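Local coordinates for flagellar brake protein YcgR (Klebsiella pneumoniae, PDB 5KEC), which binds the second messenger c-di-GMP and probably activates transcription of type 3 fimbriae genes linked to biofilm formation, at residues A49-T55 with I94-L100. Residue numbers count along the deposited sequence, not the author numbering.
Sequences AEFHIQT and IRYAFSL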
loop_
_atom_site.group_PDB
_atom_site.type_symbol
_atom_site.label_atom_id
_atom_site.label_comp_id
_atom_site.label_asym_id
_atom_site.label_seq_id
_atom_site.Cartn_x
_atom_site.Cartn_y
_atom_site.Cartn_z
ATOM N N ALA B 49 -0.260 4.045 -24.433
ATOM C CA ALA B 49 0.487 3.115 -23.589
ATOM C C ALA B 49 0.743 3.611 -22.163
ATOM O O ALA B 49 1.023 2.809 -21.269
ATOM C CB ALA B 49 1.804 2.753 -24.261
ATOM N N GLU B 50 0.648 4.922 -21.953
ATOM C CA GLU B 50 1.065 5.519 -20.687
ATOM C C GLU B 50 0.206 6.714 -20.283
ATOM O O GLU B 50 -0.462 7.322 -21.112
ATOM C CB GLU B 50 2.530 5.957 -20.773
ATOM C CG GLU B 50 3.520 4.814 -20.914
ATOM C CD GLU B 50 4.917 5.287 -21.275
ATOM O OE1 GLU B 50 5.044 6.385 -21.864
ATOM O OE2 GLU B 50 5.884 4.554 -20.972
ATOM N N PHE B 51 0.211 7.029 -18.993
ATOM C CA PHE B 51 -0.388 8.270 -18.517
ATOM C C PHE B 51 0.633 9.003 -17.674
ATOM O O PHE B 51 1.488 8.381 -17.051
ATOM C CB PHE B 51 -1.664 8.012 -17.712
ATOM C CG PHE B 51 -1.426 7.376 -16.371
ATOM C CD1 PHE B 51 -1.212 8.159 -15.246
ATOM C CD2 PHE B 51 -1.427 5.993 -16.234
ATOM C CE1 PHE B 51 -0.999 7.576 -14.003
ATOM C CE2 PHE B 51 -1.213 5.397 -14.996
ATOM C CZ PHE B 51 -0.993 6.191 -13.879
ATOM N N HIS B 52 0.545 10.328 -17.653
ATOM C CA HIS B 52 1.519 11.131 -16.926
ATOM C C HIS B 52 0.900 11.860 -15.757
ATOM O O HIS B 52 -0.267 12.229 -15.791
ATOM C CB HIS B 52 2.151 12.171 -17.845
ATOM C CG HIS B 52 2.965 11.581 -18.946
ATOM N ND1 HIS B 52 3.816 12.335 -19.725
ATOM C CD2 HIS B 52 3.063 10.310 -19.398
ATOM C CE1 HIS B 52 4.400 11.551 -20.615
ATOM N NE2 HIS B 52 3.960 10.318 -20.438
ATOM N N ILE B 53 1.706 12.069 -14.725
ATOM C CA ILE B 53 1.379 13.015 -13.675
ATOM C C ILE B 53 2.646 13.799 -13.366
ATOM O O ILE B 53 3.746 13.372 -13.721
ATOM C CB ILE B 53 0.851 12.313 -12.414
ATOM C CG1 ILE B 53 1.877 11.313 -11.888
ATOM C CG2 ILE B 53 -0.490 11.624 -12.697
ATOM C CD1 ILE B 53 2.749 11.868 -10.787
ATOM N N GLN B 54 2.491 14.948 -12.718
ATOM C CA GLN B 54 3.626 15.793 -12.379
ATOM C C GLN B 54 3.576 16.158 -10.914
ATOM O O GLN B 54 2.513 16.484 -10.377
ATOM C CB GLN B 54 3.636 17.060 -13.245
ATOM C CG GLN B 54 3.833 16.789 -14.742
ATOM C CD GLN B 54 3.511 18.003 -15.599
ATOM O OE1 GLN B 54 3.551 19.135 -15.124
ATOM N NE2 GLN B 54 3.170 17.770 -16.861
ATOM N N THR B 55 4.732 16.102 -10.263
ATOM C CA THR B 55 4.820 16.386 -8.843
ATOM C C THR B 55 6.275 16.566 -8.438
ATOM O O THR B 55 7.172 16.007 -9.060
ATOM C CB THR B 55 4.201 15.244 -8.014
ATOM O OG1 THR B 55 4.398 15.500 -6.619
ATOM C CG2 THR B 55 4.850 13.920 -8.370
ATOM N N ILE B 94 8.801 17.241 -11.589
ATOM C CA ILE B 94 9.069 15.933 -12.168
ATOM C C ILE B 94 7.864 15.409 -12.929
ATOM O O ILE B 94 6.759 15.344 -12.395
ATOM C CB ILE B 94 9.450 14.902 -11.097
ATOM C CG1 ILE B 94 10.707 15.352 -10.353
ATOM C CG2 ILE B 94 9.655 13.540 -11.735
ATOM C CD1 ILE B 94 10.725 14.953 -8.887
ATOM N N ARG B 95 8.088 15.045 -14.184
ATOM C CA ARG B 95 7.074 14.394 -14.993
ATOM C C ARG B 95 7.262 12.887 -14.893
ATOM O O ARG B 95 8.290 12.354 -15.312
ATOM C CB ARG B 95 7.180 14.847 -16.450
ATOM C CG ARG B 95 6.153 14.217 -17.374
ATOM C CD ARG B 95 6.208 14.827 -18.771
ATOM N NE ARG B 95 7.358 14.367 -19.547
ATOM C CZ ARG B 95 8.500 15.038 -19.668
ATOM N NH1 ARG B 95 8.655 16.210 -19.065
ATOM N NH2 ARG B 95 9.490 14.535 -20.398
ATOM N N TYR B 96 6.276 12.213 -14.310
ATOM C CA TYR B 96 6.283 10.759 -14.200
ATOM C C TYR B 96 5.415 10.134 -15.281
ATOM O O TYR B 96 4.288 10.573 -15.514
ATOM C CB TYR B 96 5.735 10.324 -12.842
ATOM C CG TYR B 96 6.617 10.654 -11.665
ATOM C CD1 TYR B 96 6.414 11.807 -10.921
ATOM C CD2 TYR B 96 7.649 9.803 -11.286
ATOM C CE1 TYR B 96 7.211 12.103 -9.838
ATOM C CE2 TYR B 96 8.454 10.094 -10.204
ATOM C CZ TYR B 96 8.227 11.248 -9.484
ATOM O OH TYR B 96 9.022 11.543 -8.406
ATOM N N ALA B 97 5.932 9.099 -15.930
ATOM C CA ALA B 97 5.130 8.328 -16.865
ATOM C C ALA B 97 4.868 6.941 -16.290
ATOM O O ALA B 97 5.793 6.241 -15.881
ATOM C CB ALA B 97 5.818 8.232 -18.217
ATOM N N PHE B 98 3.597 6.560 -16.242
ATOM C CA PHE B 98 3.193 5.256 -15.736
ATOM C C PHE B 98 2.557 4.472 -16.874
ATOM O O PHE B 98 1.914 5.050 -17.745
ATOM C CB PHE B 98 2.176 5.415 -14.597
ATOM C CG PHE B 98 2.748 5.999 -13.332
ATOM C CD1 PHE B 98 3.251 5.172 -12.339
ATOM C CD2 PHE B 98 2.759 7.368 -13.127
ATOM C CE1 PHE B 98 3.772 5.701 -11.175
ATOM C CE2 PHE B 98 3.281 7.905 -11.971
ATOM C CZ PHE B 98 3.789 7.070 -10.989
ATOM N N SER B 99 2.744 3.159 -16.884
ATOM C CA SER B 99 2.056 2.328 -17.861
ATOM C C SER B 99 0.567 2.361 -17.565
ATOM O O SER B 99 0.167 2.362 -16.404
ATOM C CB SER B 99 2.561 0.886 -17.812
ATOM O OG SER B 99 3.775 0.746 -18.528
ATOM N N LEU B 100 -0.255 2.398 -18.606
ATOM C CA LEU B 100 -1.692 2.337 -18.397
ATOM C C LEU B 100 -2.013 1.044 -17.673
ATOM O O LEU B 100 -1.418 0.006 -17.957
ATOM C CB LEU B 100 -2.451 2.415 -19.722
ATOM C CG LEU B 100 -2.671 3.815 -20.307
ATOM C CD1 LEU B 100 -3.297 3.718 -21.687
ATOM C CD2 LEU B 100 -3.539 4.670 -19.381
#
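Start with the ladder: strands 50-55 and 94-99 run antiparallel, and Phe51–Phe98, Ile53–Tyr96 and Thr55–Ile94 are its hydrogen-bonded pairs. Leu100 N donates a further hydrogen bond to Ala49 O (3.0 Å), just beyond the end of one strand and the start of the other. The side chains of those three pairs share one face. Phe51 is in the p rotamer, which swings its ring over the neighbouring strand: Phe98 CB sits 3.7 Å from the Phe51 ring centroid, a CH-pi contact over the face. Phe98, in m, sets its own ring beside Ile53; the two phenylalanine planes are near parallel (15°) but slid apart, centroids 5.4 Å away, with little overlap. Ile53 is also p; its CG1 meets the edge of Phe98 at CE2 (3.7 Å), and its CD1 reaches Tyr96 CD1 (3.7 Å). Phe67 packs edge-to-face with both phenylalanines, while Tyr96 OH hydrogen-bonds to Arg57 O. On the other face, His52 (m) lays NE2 3.6 Å from Ala97 CB and ND1 3.6 Å from Arg95 CD; the Arg95 guanidinium salt-bridges Asp86 on strand 74-87, the next strand of the sheet. The chemistry is thus two-sided: Phe51, Ile53, Tyr96 and Phe98 pack into the apolar core of this YcgR-like domain, where Phe51 meets Phe20 of helix 13-25, while His52, Gln54 and Arg95 put polar groups opposite.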